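Local coordinates for phosphocarrier protein HPr (Mycoplasma capricolum, PDB 1PCH) that relays phosphate through a phosphohistidine intermediate as the general, non-sugar-specific carrier of the phosphoenolpyruvate-dependent sugar phosphotransferase system, at residues Lys27-Ile32 and Asp65-Asp70; Ile32-Asn37 and Ile60-Asp65. All blocks are in the same frame, centred on the assembly; numbering follows the deposited sequence.

Contact 1: residues Lys27-Ile32 and Asp65-Asp70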
ATOM      1  N   LYS A  27      -5.752  -3.124  10.547  1.00 21.26           N
ATOM      2  CA  LYS A  27      -6.967  -2.815  11.244  1.00 24.16           C
ATOM      3  C   LYS A  27      -8.191  -3.428  10.612  1.00 21.48           C
ATOM      4  O   LYS A  27      -9.256  -3.457  11.236  1.00 23.99           O
ATOM      5  CB  LYS A  27      -7.146  -1.248  11.161  1.00 29.37           C
ATOM      6  CG  LYS A  27      -5.877  -0.536  11.660  1.00 37.28           C
ATOM      7  CD  LYS A  27      -6.082   0.974  11.465  1.00 41.26           C
ATOM      8  CE  LYS A  27      -5.344   1.784  12.530  1.00 45.07           C
ATOM      9  NZ  LYS A  27      -5.816   3.255  12.406  1.00 44.91           N
ATOM     10  N   PHE A  28      -8.099  -3.768   9.348  1.00 18.43           N
ATOM     11  CA  PHE A  28      -9.132  -4.244   8.497  1.00 11.87           C
ATOM     12  C   PHE A  28      -9.205  -5.758   8.415  1.00 11.89           C
ATOM     13  O   PHE A  28      -8.235  -6.485   8.369  1.00 22.04           O
ATOM     14  CB  PHE A  28      -8.963  -3.659   7.074  1.00 12.32           C
ATOM     15  CG  PHE A  28      -9.014  -2.124   7.134  1.00 14.83           C
ATOM     16  CD1 PHE A  28     -10.244  -1.503   7.223  1.00 18.53           C
ATOM     17  CD2 PHE A  28      -7.876  -1.353   7.119  1.00 16.33           C
ATOM     18  CE1 PHE A  28     -10.367  -0.143   7.297  1.00 21.04           C
ATOM     19  CE2 PHE A  28      -7.991   0.033   7.203  1.00 20.04           C
ATOM     20  CZ  PHE A  28      -9.213   0.630   7.292  1.00 21.74           C
ATOM     21  N   SER A  29     -10.457  -6.232   8.381  1.00 13.80           N
ATOM     22  CA  SER A  29     -10.663  -7.632   8.207  1.00 17.18           C
ATOM     23  C   SER A  29     -10.342  -8.061   6.772  1.00 16.16           C
ATOM     24  O   SER A  29      -9.945  -9.186   6.540  1.00 14.96           O
ATOM     25  CB  SER A  29     -12.110  -8.042   8.539  1.00 23.03           C
ATOM     26  OG  SER A  29     -13.013  -7.422   7.692  1.00 32.62           O
ATOM     27  N   SER A  30     -10.536  -7.133   5.805  1.00 17.47           N
ATOM     28  CA  SER A  30     -10.301  -7.460   4.425  1.00 15.29           C
ATOM     29  C   SER A  30      -8.844  -7.947   4.213  1.00 18.63           C
ATOM     30  O   SER A  30      -7.952  -7.510   4.886  1.00 17.74           O
ATOM     31  CB  SER A  30     -10.369  -6.168   3.551  1.00 18.17           C
ATOM     32  OG  SER A  30     -11.728  -5.746   3.449  1.00 23.35           O
ATOM     33  N   ASN A  31      -8.722  -8.680   3.146  1.00 24.14           N
ATOM     34  CA  ASN A  31      -7.408  -9.085   2.617  1.00 19.09           C
ATOM     35  C   ASN A  31      -6.938  -7.899   1.766  1.00 18.39           C
ATOM     36  O   ASN A  31      -7.602  -7.453   0.865  1.00 24.64           O
ATOM     37  CB  ASN A  31      -7.559 -10.328   1.771  1.00 23.49           C
ATOM     38  CG  ASN A  31      -8.085 -11.470   2.644  1.00 30.62           C
ATOM     39  OD1 ASN A  31      -7.393 -11.830   3.592  1.00 33.10           O
ATOM     40  ND2 ASN A  31      -9.268 -11.966   2.327  1.00 47.17           N
ATOM     41  N   ILE A  32      -5.768  -7.371   2.113  1.00 18.60           N
ATOM     42  CA  ILE A  32      -5.247  -6.220   1.425  1.00 12.92           C
ATOM     43  C   ILE A  32      -3.878  -6.521   0.830  1.00 15.10           C
ATOM     44  O   ILE A  32      -2.870  -6.743   1.450  1.00 17.48           O
ATOM     45  CB  ILE A  32      -5.207  -4.979   2.303  1.00 14.45           C
ATOM     46  CG1 ILE A  32      -6.555  -4.669   2.963  1.00 18.66           C
ATOM     47  CG2 ILE A  32      -4.726  -3.788   1.490  1.00 23.77           C
ATOM     48  CD1 ILE A  32      -6.418  -3.690   4.127  1.00 24.90           C
ATOM     49  N   ASP A  65     -10.156  -7.045  -0.388  1.00 19.33           N
ATOM     50  CA  ASP A  65     -11.276  -7.974  -0.568  1.00 26.45           C
ATOM     51  C   ASP A  65     -11.785  -8.350   0.811  1.00 27.55           C
ATOM     52  O   ASP A  65     -11.087  -8.787   1.724  1.00 22.69           O
ATOM     53  CB  ASP A  65     -10.935  -9.151  -1.438  1.00 30.90           C
ATOM     54  CG  ASP A  65     -10.279  -8.725  -2.757  1.00 41.07           C
ATOM     55  OD1 ASP A  65     -10.953  -8.036  -3.558  1.00 57.01           O
ATOM     56  OD2 ASP A  65      -9.085  -9.046  -2.967  1.00 45.64           O
ATOM     57  N   GLY A  66     -13.071  -8.050   0.995  1.00 23.70           N
ATOM     58  CA  GLY A  66     -13.615  -8.318   2.308  1.00 22.86           C
ATOM     59  C   GLY A  66     -14.682  -7.344   2.668  1.00 22.50           C
ATOM     60  O   GLY A  66     -15.029  -6.430   1.932  1.00 21.98           O
ATOM     61  N   ASN A  67     -15.244  -7.568   3.854  1.00 22.68           N
ATOM     62  CA  ASN A  67     -16.414  -6.808   4.264  1.00 24.87           C
ATOM     63  C   ASN A  67     -16.197  -5.362   4.458  1.00 25.48           C
ATOM     64  O   ASN A  67     -17.123  -4.549   4.321  1.00 26.84           O
ATOM     65  CB  ASN A  67     -17.154  -7.549   5.348  1.00 37.15           C
ATOM     66  CG  ASN A  67     -17.126  -6.892   6.700  1.00 46.37           C
ATOM     67  OD1 ASN A  67     -16.095  -6.904   7.372  1.00 58.41           O
ATOM     68  ND2 ASN A  67     -18.279  -6.324   7.091  1.00 49.83           N
ATOM     69  N   ASP A  68     -14.936  -4.975   4.768  1.00 19.04           N
ATOM     70  CA  ASP A  68     -14.665  -3.540   4.985  1.00 17.50           C
ATOM     71  C   ASP A  68     -13.775  -2.972   3.932  1.00 16.99           C
ATOM     72  O   ASP A  68     -13.118  -1.913   4.052  1.00 16.41           O
ATOM     73  CB  ASP A  68     -14.105  -3.360   6.381  1.00 17.97           C
ATOM     74  CG  ASP A  68     -12.896  -4.111   6.757  1.00 17.99           C
ATOM     75  OD1 ASP A  68     -12.247  -4.760   5.895  1.00 20.47           O
ATOM     76  OD2 ASP A  68     -12.477  -4.019   7.965  1.00 19.35           O
ATOM     77  N   ALA A  69     -13.754  -3.650   2.779  1.00 17.12           N
ATOM     78  CA  ALA A  69     -12.903  -3.249   1.691  1.00 17.64           C
ATOM     79  C   ALA A  69     -13.042  -1.823   1.273  1.00 18.07           C
ATOM     80  O   ALA A  69     -12.073  -1.122   0.918  1.00 18.40           O
ATOM     81  CB  ALA A  69     -13.065  -4.199   0.489  1.00 16.62           C
ATOM     82  N   ASP A  70     -14.315  -1.360   1.205  1.00 19.66           N
ATOM     83  CA  ASP A  70     -14.466   0.018   0.723  1.00 20.00           C
ATOM     84  C   ASP A  70     -13.807   1.007   1.632  1.00 19.08           C
ATOM     85  O   ASP A  70     -13.243   1.989   1.197  1.00 22.36           O
ATOM     86  CB  ASP A  70     -15.949   0.334   0.546  1.00 25.29           C
ATOM     87  CG  ASP A  70     -16.513  -0.421  -0.658  1.00 37.33           C
ATOM     88  OD1 ASP A  70     -15.701  -0.740  -1.562  1.00 37.33           O
ATOM     89  OD2 ASP A  70     -17.736  -0.681  -0.668  1.00 51.65           O
TER
HETATM   90  O   HOH W   1     -13.457  -9.542   5.660  0.90 31.67           O

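Contact 2: residues Ile32-Asn37 and Ile60-Asp65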
ATOM      1  N   ILE A  32      -5.768  -7.371   2.113  1.00 18.60           N
ATOM      2  CA  ILE A  32      -5.247  -6.220   1.425  1.00 12.92           C
ATOM      3  C   ILE A  32      -3.878  -6.521   0.830  1.00 15.10           C
ATOM      4  O   ILE A  32      -2.870  -6.743   1.450  1.00 17.48           O
ATOM      5  CB  ILE A  32      -5.207  -4.979   2.303  1.00 14.45           C
ATOM      6  CG1 ILE A  32      -6.555  -4.669   2.963  1.00 18.66           C
ATOM      7  CG2 ILE A  32      -4.726  -3.788   1.490  1.00 23.77           C
ATOM      8  CD1 ILE A  32      -6.418  -3.690   4.127  1.00 24.90           C
ATOM      9  N   THR A  33      -3.944  -6.612  -0.524  1.00 15.42           N
ATOM     10  CA  THR A  33      -2.756  -6.953  -1.274  1.00 18.56           C
ATOM     11  C   THR A  33      -2.228  -5.750  -2.038  1.00 14.81           C
ATOM     12  O   THR A  33      -2.947  -4.857  -2.478  1.00 17.87           O
ATOM     13  CB  THR A  33      -3.093  -8.115  -2.231  1.00 25.90           C
ATOM     14  OG1 THR A  33      -3.612  -9.170  -1.413  1.00 31.32           O
ATOM     15  CG2 THR A  33      -1.847  -8.628  -2.930  1.00 27.90           C
ATOM     16  N   ILE A  34      -0.933  -5.727  -2.153  1.00 14.33           N
ATOM     17  CA  ILE A  34      -0.223  -4.677  -2.906  1.00 13.30           C
ATOM     18  C   ILE A  34       0.488  -5.420  -4.052  1.00 17.21           C
ATOM     19  O   ILE A  34       1.029  -6.502  -3.848  1.00 18.33           O
ATOM     20  CB  ILE A  34       0.719  -3.882  -2.088  1.00 19.10           C
ATOM     21  CG1 ILE A  34       1.505  -2.806  -2.892  1.00 21.83           C
ATOM     22  CG2 ILE A  34       1.693  -4.755  -1.312  1.00 18.56           C
ATOM     23  CD1 ILE A  34       2.194  -1.818  -1.951  1.00 29.43           C
ATOM     24  N   ILE A  35       0.292  -4.893  -5.245  1.00 20.03           N
ATOM     25  CA  ILE A  35       0.829  -5.469  -6.469  1.00 20.38           C
ATOM     26  C   ILE A  35       1.747  -4.417  -7.120  1.00 17.50           C
ATOM     27  O   ILE A  35       1.384  -3.236  -7.150  1.00 17.36           O
ATOM     28  CB  ILE A  35      -0.339  -5.739  -7.473  1.00 25.98           C
ATOM     29  CG1 ILE A  35      -1.361  -6.723  -6.927  1.00 25.41           C
ATOM     30  CG2 ILE A  35       0.189  -6.137  -8.813  1.00 23.39           C
ATOM     31  CD1 ILE A  35      -2.721  -6.651  -7.567  1.00 40.02           C
ATOM     32  N   ALA A  36       2.894  -4.867  -7.530  1.00 17.71           N
ATOM     33  CA  ALA A  36       3.937  -4.120  -8.167  1.00 17.72           C
ATOM     34  C   ALA A  36       4.785  -5.049  -9.071  1.00 21.14           C
ATOM     35  O   ALA A  36       5.317  -6.056  -8.646  1.00 20.28           O
ATOM     36  CB  ALA A  36       4.804  -3.379  -7.207  1.00 19.35           C
ATOM     37  N   ASN A  37       4.872  -4.653 -10.352  1.00 22.82           N
ATOM     38  CA  ASN A  37       5.661  -5.457 -11.295  1.00 25.14           C
ATOM     39  C   ASN A  37       5.088  -6.866 -11.273  1.00 22.69           C
ATOM     40  O   ASN A  37       3.871  -7.035 -11.412  1.00 25.66           O
ATOM     41  CB  ASN A  37       7.138  -5.414 -10.989  1.00 32.48           C
ATOM     42  CG  ASN A  37       7.677  -4.067 -10.582  1.00 35.11           C
ATOM     43  OD1 ASN A  37       8.281  -3.891  -9.504  1.00 42.28           O
ATOM     44  ND2 ASN A  37       7.483  -3.058 -11.415  1.00 33.52           N
ATOM     45  N   ILE A  60       1.731   0.987  -8.548  1.00 21.02           N
ATOM     46  CA  ILE A  60       1.262  -0.072  -7.665  1.00 18.49           C
ATOM     47  C   ILE A  60      -0.265  -0.104  -7.731  1.00 18.42           C
ATOM     48  O   ILE A  60      -0.914   0.872  -8.070  1.00 20.87           O
ATOM     49  CB  ILE A  60       1.712   0.189  -6.240  1.00 15.97           C
ATOM     50  CG1 ILE A  60       1.177   1.520  -5.654  1.00 20.55           C
ATOM     51  CG2 ILE A  60       3.227   0.123  -6.144  1.00 19.99           C
ATOM     52  CD1 ILE A  60       0.675   1.409  -4.243  1.00 26.88           C
ATOM     53  N   THR A  61      -0.762  -1.269  -7.338  1.00 15.40           N
ATOM     54  CA  THR A  61      -2.184  -1.482  -7.263  1.00 16.81           C
ATOM     55  C   THR A  61      -2.474  -2.084  -5.877  1.00 17.84           C
ATOM     56  O   THR A  61      -1.705  -2.921  -5.446  1.00 13.98           O
ATOM     57  CB  THR A  61      -2.656  -2.483  -8.340  1.00 19.41           C
ATOM     58  OG1 THR A  61      -2.411  -1.850  -9.621  1.00 23.32           O
ATOM     59  CG2 THR A  61      -4.173  -2.603  -8.230  1.00 18.82           C
ATOM     60  N   ILE A  62      -3.450  -1.506  -5.223  1.00 18.51           N
ATOM     61  CA  ILE A  62      -3.882  -2.015  -3.939  1.00 18.39           C
ATOM     62  C   ILE A  62      -5.298  -2.613  -4.130  1.00 19.12           C
ATOM     63  O   ILE A  62      -6.177  -1.968  -4.719  1.00 19.37           O
ATOM     64  CB  ILE A  62      -3.928  -0.960  -2.843  1.00 16.19           C
ATOM     65  CG1 ILE A  62      -2.633  -0.234  -2.615  1.00 20.75           C
ATOM     66  CG2 ILE A  62      -4.464  -1.564  -1.548  1.00 20.71           C
ATOM     67  CD1 ILE A  62      -1.542  -1.075  -2.031  1.00 25.95           C
ATOM     68  N   GLN A  63      -5.431  -3.845  -3.724  1.00 17.29           N
ATOM     69  CA  GLN A  63      -6.658  -4.596  -3.855  1.00 22.25           C
ATOM     70  C   GLN A  63      -7.133  -5.000  -2.434  1.00 21.70           C
ATOM     71  O   GLN A  63      -6.330  -5.570  -1.723  1.00 19.44           O
ATOM     72  CB  GLN A  63      -6.474  -5.886  -4.657  1.00 26.53           C
ATOM     73  CG  GLN A  63      -7.765  -6.648  -4.930  1.00 34.95           C
ATOM     74  CD  GLN A  63      -8.015  -6.778  -6.443  1.00 42.74           C
ATOM     75  OE1 GLN A  63      -8.837  -6.049  -6.986  1.00 54.62           O
ATOM     76  NE2 GLN A  63      -7.288  -7.669  -7.096  1.00 45.23           N
ATOM     77  N   ALA A  64      -8.351  -4.642  -2.130  1.00 21.28           N
ATOM     78  CA  ALA A  64      -8.896  -5.015  -0.796  1.00 20.72           C
ATOM     79  C   ALA A  64     -10.099  -5.936  -1.073  1.00 22.06           C
ATOM     80  O   ALA A  64     -10.923  -5.622  -1.933  1.00 21.98           O
ATOM     81  CB  ALA A  64      -9.298  -3.788  -0.049  1.00 16.22           C
ATOM     82  N   ASP A  65     -10.156  -7.045  -0.388  1.00 19.33           N
ATOM     83  CA  ASP A  65     -11.276  -7.974  -0.568  1.00 26.45           C
ATOM     84  C   ASP A  65     -11.785  -8.350   0.811  1.00 27.55           C
ATOM     85  O   ASP A  65     -11.087  -8.787   1.724  1.00 22.69           O
ATOM     86  CB  ASP A  65     -10.935  -9.151  -1.438  1.00 30.90           C
ATOM     87  CG  ASP A  65     -10.279  -8.725  -2.757  1.00 41.07           C
ATOM     88  OD1 ASP A  65     -10.953  -8.036  -3.558  1.00 57.01           O
ATOM     89  OD2 ASP A  65      -9.085  -9.046  -2.967  1.00 45.64           O
TER
HETATM   90  O   HOH W   2      -6.482  -8.508  -1.577  1.00 27.38           O

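Contact 1: residues Lys27-Ile32 and Asp65-Asp70
Asp68 turns its carboxylate onto the backbone of Ser29 and Ser30, and hydrogen bonds to its two oxygens dominate this contact. OD2 takes the N-H of Ser29 (N to OD2 3.0 Å) and OD1 that of Ser30 (N to OD1 2.9 Å), each oxygen met on its syn side and somewhat out of the carboxylate plane. OD1 accepts a second bond from the hydroxyl, Ser30 OG to Asp68 OD1 2.7 Å, arriving nearly along the C-O axis. The first torsion of Asp68 sets CG between backbone N and carbonyl carbon (chi1 56°), the crowded position, which carries CG to the Ser29-Ser30 side. Three donors grip the carboxylate and would probably stabilise its negative charge. A short side chain suits buried Ser30, whose OG lies between this acid and the start of helix 69-82, with Ala69 CB 3.6 Å from OG.

Asn31 and Asp65 form an antiparallel hydrogen-bonded pair, Asn31 N to Asp65 O 2.8 Å and Asp65 N to Asn31 O 2.9 Å, which ends the pairing of the two central strands in the open-faced beta sandwich of HPr. Next comes a type I turn from Gly66 to Ala69, with Asp68 at the N-cap position, its carboxylate spent on the serines and making no capping bond. Gly66 adopts backbone angles that would jam a side chain against the preceding carbonyl, and its CA comes within 4.0 Å of Ser30 CA.

The aromatic part is small: the ring edge of Phe28 faces the carboxylate, CD1 to Asp68 OD2 3.4 Å, with ring and carboxylate planes 76° apart, and the ring packs on helix residues Ala72 and Ala75. A water accepts from Asn67 N and is hydrogen-bonded to Ser29 OG.

Contact 2: residues Ile32-Asn37 and Ile60-Asp65
Ile62 and Ile34 meet obliquely on the buried face of the sheet, the CD1 of Ile62 lying 3.6 Å from Ile34 CB and equally near its CG1. Both chi1 and chi2 of Ile62 are near -60°, and chi2 (-68°) folds CD1 across to the neighbouring strand. Its other branch, CG2, is anti to the backbone N and touches Ile32 CG2 at 3.8 Å, so one beta-branched residue serves two partners. At the ends smaller groups close the row: Ile32 CG1 reaches Ala64 CB, and Ala36 CB meets Ile60 CG2 at 4.0 Å. The short CB of alanine permits close approach of the helices at these places, consistent with Ala64 packing on Ala69 and Ile73 and Ala36 on Met52. Strands 31-36 and 59-65 are the central pair of the four-stranded antiparallel sheet of HPr, whose helices cover one side in an open-faced beta sandwich.

Thr33, Ile35, Thr61 and Gln63 point to the other face. There Ile35 CB stands 4.1 Å from Thr61 CB, beta-branched side chains well suited to a strand, while Thr61 OG1 turns to Ser4 of the next strand. A water links Thr33 OG1 with Gln63 O. Four backbone hydrogen bonds join the strands, among them Thr33 N to Gln63 O at 2.9 Å and Ile35 N to Thr61 O at 2.8 Å.

How the contacts relate
Contact 2 is the buried, central pairing of strands 31-36 and 59-65, whereas contact 1 carries the same two strands outward to the partly buried end of the pair, where they give way to loop, turn and helix 69-82. They share Ile32 and Asp65 and touch through packing of Ala69 CB on Ala64 O, 3.5 Å apart. Their chemistry changes with depth: contact 2 combines regular backbone bonds with aliphatic side chains in contact across the strands, while contact 1 keeps one strand pair and otherwise relies on a carboxylate binding backbone and hydroxyl donors. Contact 1 lies away from the active site; in contact 2 the side chain of Ile34 is about 12 Å from that of the active-site His14.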